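Local structure of CELL WALL surface anchor family protein (Streptococcus pneumoniae, 2WW8) at residues A[304-316]-A[345-357]. The protein is the adhesin of the pneumococcal pilus, an elongated multidomain surface protein that probably attaches the bacterium to host cells through an integrin-like domain. Sequence-based numbering, arbitrary orientation.
Sequences FWNYDQTSFTTNT and HDGNRLMYQFGAT
Trp305 and Gly347 make the one direct hydrogen bond between the segments: indole NE1 donates to the backbone O of Gly347 over 2.7 Å. It is short but bent, 132° at the hydrogen, with the acceptor also tilted from the indole plane. A water accepts from Gln353 NE2 at 3.1 Å and, more weakly, from Trp305 NE1, so it ties together two donors that cannot bond each other. The amide of Gln353 is further steadied by a weak bond from NE2 to Arg349 O in its own segment.

Gln353 suits its buried place because its methylenes are apolar while its amide can still donate: CG sits almost squarely over the Phe312 ring, 3.6 Å from the centroid, and the bend at chi2 (-58°) lays the amide roughly flat along that ring, with the planes 28° apart. Within 304-316, Phe312 turns its edge to Trp305, CE1 resting over the centre of the indole face. Farther out, Gly347, having no side chain, lets the Phe304 ring lie close to the turn backbone (Phe304 CD2 to Gly347 C, 3.6 Å), and Asn348 CB makes a CH-pi contact with its face. At the other end Thr314 CG2 lies over the Phe354 ring, 3.9 Å from its centroid.

Leu350 spreads its two methyls along one side of the strand, CD1 touching Phe312 CD1 at 3.6 Å and CD2 meeting Thr314 CB, while the folded Met351 chain brings SD to Thr314 CG2.

The contact thus packs one face of strand 311-315 and the loop before it against the type I turn 346-349 and the 3-10 segment 351-353. It lies near, without forming, the magnesium site of Ser234, Ser236 and Asp387, Phe354 being about 12 Å from the ion; this site resembles the MIDAS of a von Willebrand factor A (integrin I-like) domain.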
loop_
_atom_site.group_PDB
_atom_site.type_symbol
_atom_site.label_atom_id
_atom_site.label_comp_id
_atom_site.label_asym_id
_atom_site.label_seq_id
_atom_site.Cartn_x
_atom_site.Cartn_y
_atom_site.Cartn_z
ATOM N N PHE A 304 49.193 -12.951 -26.753
ATOM C CA PHE A 304 48.716 -11.764 -26.045
ATOM C C PHE A 304 49.780 -11.194 -25.124
ATOM O O PHE A 304 49.619 -10.086 -24.615
ATOM C CB PHE A 304 47.437 -12.067 -25.269
ATOM C CG PHE A 304 46.338 -12.605 -26.139
ATOM C CD1 PHE A 304 45.925 -11.900 -27.270
ATOM C CD2 PHE A 304 45.778 -13.839 -25.856
ATOM C CE1 PHE A 304 44.889 -12.410 -28.084
ATOM C CE2 PHE A 304 44.758 -14.353 -26.665
ATOM C CZ PHE A 304 44.310 -13.657 -27.776
ATOM N N TRP A 305 50.865 -11.948 -24.936
ATOM C CA TRP A 305 51.842 -11.516 -23.932
ATOM C C TRP A 305 53.266 -11.724 -24.411
ATOM O O TRP A 305 53.470 -12.573 -25.251
ATOM C CB TRP A 305 51.657 -12.341 -22.659
ATOM C CG TRP A 305 50.242 -12.266 -22.103
ATOM C CD1 TRP A 305 49.255 -13.223 -22.268
ATOM C CD2 TRP A 305 49.656 -11.210 -21.326
ATOM N NE1 TRP A 305 48.092 -12.817 -21.620
ATOM C CE2 TRP A 305 48.315 -11.591 -21.047
ATOM C CE3 TRP A 305 50.126 -9.990 -20.823
ATOM C CZ2 TRP A 305 47.436 -10.782 -20.294
ATOM C CZ3 TRP A 305 49.264 -9.206 -20.083
ATOM C CH2 TRP A 305 47.934 -9.606 -19.831
ATOM N N ASN A 306 54.238 -10.959 -23.921
ATOM C CA ASN A 306 55.647 -11.332 -24.229
ATOM C C ASN A 306 56.075 -12.706 -23.663
ATOM O O ASN A 306 55.584 -13.219 -22.624
ATOM C CB ASN A 306 56.577 -10.254 -23.669
ATOM C CG ASN A 306 57.929 -10.222 -24.391
ATOM O OD1 ASN A 306 58.000 -10.463 -25.598
ATOM N ND2 ASN A 306 59.011 -9.944 -23.651
ATOM N N TYR A 307 57.073 -13.317 -24.292
ATOM C CA TYR A 307 57.490 -14.639 -23.845
ATOM C C TYR A 307 57.989 -14.681 -22.391
ATOM O O TYR A 307 57.976 -15.760 -21.827
ATOM C CB TYR A 307 58.574 -15.145 -24.823
ATOM C CG TYR A 307 59.828 -14.307 -24.732
ATOM C CD1 TYR A 307 60.760 -14.535 -23.728
ATOM C CD2 TYR A 307 60.090 -13.323 -25.654
ATOM C CE1 TYR A 307 61.944 -13.783 -23.650
ATOM C CE2 TYR A 307 61.257 -12.539 -25.568
ATOM C CZ TYR A 307 62.168 -12.781 -24.554
ATOM O OH TYR A 307 63.323 -12.043 -24.407
ATOM N N ASP A 308 58.425 -13.578 -21.785
ATOM C CA ASP A 308 58.847 -13.586 -20.393
ATOM C C ASP A 308 57.746 -13.307 -19.364
ATOM O O ASP A 308 58.048 -13.189 -18.191
ATOM C CB ASP A 308 60.032 -12.676 -20.107
ATOM C CG ASP A 308 59.758 -11.247 -20.469
ATOM O OD1 ASP A 308 58.687 -10.885 -21.017
ATOM O OD2 ASP A 308 60.678 -10.456 -20.218
ATOM N N GLN A 309 56.495 -13.225 -19.807
ATOM C CA GLN A 309 55.368 -12.959 -18.929
ATOM C C GLN A 309 54.866 -14.291 -18.394
ATOM O O GLN A 309 53.844 -14.816 -18.855
ATOM C CB GLN A 309 54.239 -12.282 -19.688
ATOM C CG GLN A 309 53.068 -12.006 -18.713
ATOM C CD GLN A 309 53.226 -10.641 -18.061
ATOM O OE1 GLN A 309 53.401 -9.651 -18.775
ATOM N NE2 GLN A 309 53.131 -10.564 -16.722
ATOM N N THR A 310 55.582 -14.892 -17.452
ATOM C CA THR A 310 55.246 -16.241 -17.015
ATOM C C THR A 310 54.445 -16.204 -15.717
ATOM O O THR A 310 53.994 -17.236 -15.212
ATOM C CB THR A 310 56.519 -17.054 -16.826
ATOM O OG1 THR A 310 57.405 -16.339 -15.942
ATOM C CG2 THR A 310 57.162 -17.215 -18.251
ATOM N N SER A 311 54.263 -15.024 -15.150
ATOM C CA SER A 311 53.370 -14.960 -13.995
ATOM C C SER A 311 52.528 -13.711 -14.027
ATOM O O SER A 311 52.864 -12.741 -14.713
ATOM C CB SER A 311 54.175 -15.072 -12.689
ATOM O OG SER A 311 54.846 -13.879 -12.444
ATOM N N PHE A 312 51.428 -13.713 -13.278
ATOM C CA PHE A 312 50.510 -12.591 -13.289
ATOM C C PHE A 312 50.100 -12.381 -11.833
ATOM O O PHE A 312 49.818 -13.367 -11.129
ATOM C CB PHE A 312 49.233 -12.940 -14.102
ATOM C CG PHE A 312 49.480 -13.167 -15.592
ATOM C CD1 PHE A 312 49.536 -12.078 -16.480
ATOM C CD2 PHE A 312 49.747 -14.434 -16.083
ATOM C CE1 PHE A 312 49.766 -12.252 -17.863
ATOM C CE2 PHE A 312 50.013 -14.637 -17.449
ATOM C CZ PHE A 312 50.010 -13.548 -18.331
ATOM N N THR A 313 50.050 -11.109 -11.440
ATOM C CA THR A 313 49.729 -10.761 -10.055
ATOM C C THR A 313 48.681 -9.660 -10.033
ATOM O O THR A 313 48.788 -8.654 -10.762
ATOM C CB THR A 313 50.959 -10.255 -9.300
ATOM O OG1 THR A 313 51.919 -11.313 -9.317
ATOM C CG2 THR A 313 50.554 -9.907 -7.839
ATOM N N THR A 314 47.660 -9.853 -9.222
ATOM C CA THR A 314 46.657 -8.775 -9.079
ATOM C C THR A 314 45.777 -9.041 -7.862
ATOM O O THR A 314 45.879 -10.129 -7.321
ATOM C CB THR A 314 45.717 -8.662 -10.345
ATOM O OG1 THR A 314 44.859 -7.506 -10.176
ATOM C CG2 THR A 314 44.808 -9.863 -10.555
ATOM N N ASN A 315 44.906 -8.114 -7.454
ATOM C CA ASN A 315 43.840 -8.425 -6.486
ATOM C C ASN A 315 42.684 -9.105 -7.225
ATOM O O ASN A 315 42.219 -8.638 -8.271
ATOM C CB ASN A 315 43.326 -7.151 -5.781
ATOM C CG ASN A 315 44.381 -6.525 -4.865
ATOM O OD1 ASN A 315 45.371 -6.022 -5.375
ATOM N ND2 ASN A 315 44.196 -6.565 -3.538
ATOM N N THR A 316 42.129 -10.158 -6.642
ATOM C CA THR A 316 40.972 -10.794 -7.266
ATOM C C THR A 316 39.777 -9.921 -6.952
ATOM O O THR A 316 39.807 -8.971 -6.125
ATOM C CB THR A 316 40.771 -12.252 -6.725
ATOM O OG1 THR A 316 40.637 -12.155 -5.293
ATOM C CG2 THR A 316 42.006 -13.112 -7.016
ATOM N N HIS A 345 36.293 -11.851 -21.733
ATOM C CA HIS A 345 37.353 -11.736 -22.741
ATOM C C HIS A 345 38.126 -13.058 -22.838
ATOM O O HIS A 345 37.871 -13.964 -22.050
ATOM C CB HIS A 345 38.249 -10.558 -22.337
ATOM C CG HIS A 345 37.481 -9.275 -22.226
ATOM N ND1 HIS A 345 36.896 -8.848 -21.048
ATOM C CD2 HIS A 345 37.106 -8.387 -23.178
ATOM C CE1 HIS A 345 36.224 -7.730 -21.276
ATOM N NE2 HIS A 345 36.334 -7.426 -22.560
ATOM N N ASP A 346 39.009 -13.152 -23.831
ATOM C CA ASP A 346 40.014 -14.208 -23.879
ATOM C C ASP A 346 41.276 -13.767 -23.112
ATOM O O ASP A 346 41.261 -12.805 -22.307
ATOM C CB ASP A 346 40.281 -14.615 -25.345
ATOM C CG ASP A 346 38.963 -14.952 -26.107
ATOM O OD1 ASP A 346 37.897 -15.153 -25.456
ATOM O OD2 ASP A 346 38.950 -15.035 -27.365
ATOM N N GLY A 347 42.353 -14.496 -23.366
ATOM C CA GLY A 347 43.581 -14.362 -22.620
ATOM C C GLY A 347 44.298 -13.033 -22.711
ATOM O O GLY A 347 45.386 -12.877 -22.099
ATOM N N ASN A 348 43.745 -12.094 -23.478
ATOM C CA ASN A 348 44.344 -10.761 -23.518
ATOM C C ASN A 348 44.024 -9.923 -22.259
ATOM O O ASN A 348 44.691 -8.899 -21.995
ATOM C CB ASN A 348 43.970 -10.010 -24.789
ATOM C CG ASN A 348 42.486 -9.976 -25.021
ATOM O OD1 ASN A 348 41.813 -11.034 -25.131
ATOM N ND2 ASN A 348 41.950 -8.762 -25.063
ATOM N N ARG A 349 43.034 -10.359 -21.489
ATOM C CA ARG A 349 42.791 -9.750 -20.193
ATOM C C ARG A 349 43.622 -10.415 -19.119
ATOM O O ARG A 349 43.665 -11.627 -19.011
ATOM C CB ARG A 349 41.320 -9.813 -19.757
ATOM C CG ARG A 349 40.439 -8.758 -20.457
ATOM C CD ARG A 349 41.111 -7.366 -20.511
ATOM N NE ARG A 349 40.385 -6.308 -21.232
ATOM C CZ ARG A 349 39.289 -5.686 -20.787
ATOM N NH1 ARG A 349 38.742 -5.966 -19.608
ATOM N NH2 ARG A 349 38.717 -4.764 -21.533
ATOM N N LEU A 350 44.219 -9.598 -18.262
ATOM C CA LEU A 350 44.832 -10.096 -17.049
ATOM C C LEU A 350 43.862 -10.971 -16.231
ATOM O O LEU A 350 44.241 -12.030 -15.756
ATOM C CB LEU A 350 45.301 -8.891 -16.232
ATOM C CG LEU A 350 45.756 -9.240 -14.788
ATOM C CD1 LEU A 350 47.127 -9.891 -14.906
ATOM C CD2 LEU A 350 45.835 -7.918 -13.968
ATOM N N MET A 351 42.604 -10.576 -16.026
ATOM C CA MET A 351 41.789 -11.353 -15.088
ATOM C C MET A 351 41.446 -12.736 -15.585
ATOM O O MET A 351 41.098 -13.610 -14.792
ATOM C CB MET A 351 40.502 -10.638 -14.690
ATOM C CG MET A 351 40.777 -9.238 -14.076
ATOM S SD MET A 351 41.759 -9.431 -12.514
ATOM C CE MET A 351 40.761 -10.660 -11.651
ATOM N N TYR A 352 41.529 -12.930 -16.896
ATOM C CA TYR A 352 41.352 -14.276 -17.486
ATOM C C TYR A 352 42.360 -15.262 -16.902
ATOM O O TYR A 352 42.075 -16.475 -16.747
ATOM C CB TYR A 352 41.512 -14.062 -19.010
ATOM C CG TYR A 352 41.343 -15.329 -19.827
ATOM C CD1 TYR A 352 42.378 -16.261 -19.925
ATOM C CD2 TYR A 352 40.109 -15.622 -20.423
ATOM C CE1 TYR A 352 42.200 -17.459 -20.662
ATOM C CE2 TYR A 352 39.928 -16.803 -21.150
ATOM C CZ TYR A 352 40.977 -17.670 -21.283
ATOM O OH TYR A 352 40.801 -18.810 -22.011
ATOM N N GLN A 353 43.557 -14.755 -16.570
ATOM C CA GLN A 353 44.603 -15.662 -16.089
ATOM C C GLN A 353 44.214 -16.297 -14.749
ATOM O O GLN A 353 44.853 -17.273 -14.377
ATOM C CB GLN A 353 45.973 -14.986 -15.978
ATOM C CG GLN A 353 46.285 -14.109 -17.264
ATOM C CD GLN A 353 46.247 -14.922 -18.555
ATOM O OE1 GLN A 353 46.695 -16.075 -18.563
ATOM N NE2 GLN A 353 45.724 -14.331 -19.645
ATOM N N PHE A 354 43.198 -15.761 -14.054
ATOM C CA PHE A 354 42.776 -16.263 -12.745
ATOM C C PHE A 354 41.526 -17.109 -12.794
ATOM O O PHE A 354 40.937 -17.439 -11.745
ATOM C CB PHE A 354 42.580 -15.036 -11.804
ATOM C CG PHE A 354 43.890 -14.319 -11.520
ATOM C CD1 PHE A 354 44.466 -13.477 -12.458
ATOM C CD2 PHE A 354 44.586 -14.582 -10.351
ATOM C CE1 PHE A 354 45.694 -12.859 -12.207
ATOM C CE2 PHE A 354 45.839 -13.951 -10.087
ATOM C CZ PHE A 354 46.386 -13.141 -11.018
ATOM N N GLY A 355 41.088 -17.499 -13.998
ATOM C CA GLY A 355 39.764 -18.150 -14.093
ATOM C C GLY A 355 39.729 -19.636 -14.417
ATOM O O GLY A 355 38.846 -20.055 -15.173
ATOM N N ALA A 356 40.691 -20.414 -13.938
ATOM C CA ALA A 356 40.662 -21.867 -14.057
ATOM C C ALA A 356 39.837 -22.447 -12.862
ATOM O O ALA A 356 39.142 -21.697 -12.185
ATOM C CB ALA A 356 42.088 -22.436 -14.011
ATOM N N THR A 357 39.978 -23.730 -12.546
ATOM C CA THR A 357 39.078 -24.465 -11.654
ATOM C C THR A 357 39.875 -25.190 -10.566
ATOM O O THR A 357 40.277 -26.353 -10.747
ATOM C CB THR A 357 38.164 -25.393 -12.452
ATOM O OG1 THR A 357 37.607 -24.624 -13.525
ATOM C CG2 THR A 357 36.987 -25.988 -11.574
HETATM O O HOH W 1 46.622 -15.579 -22.364
#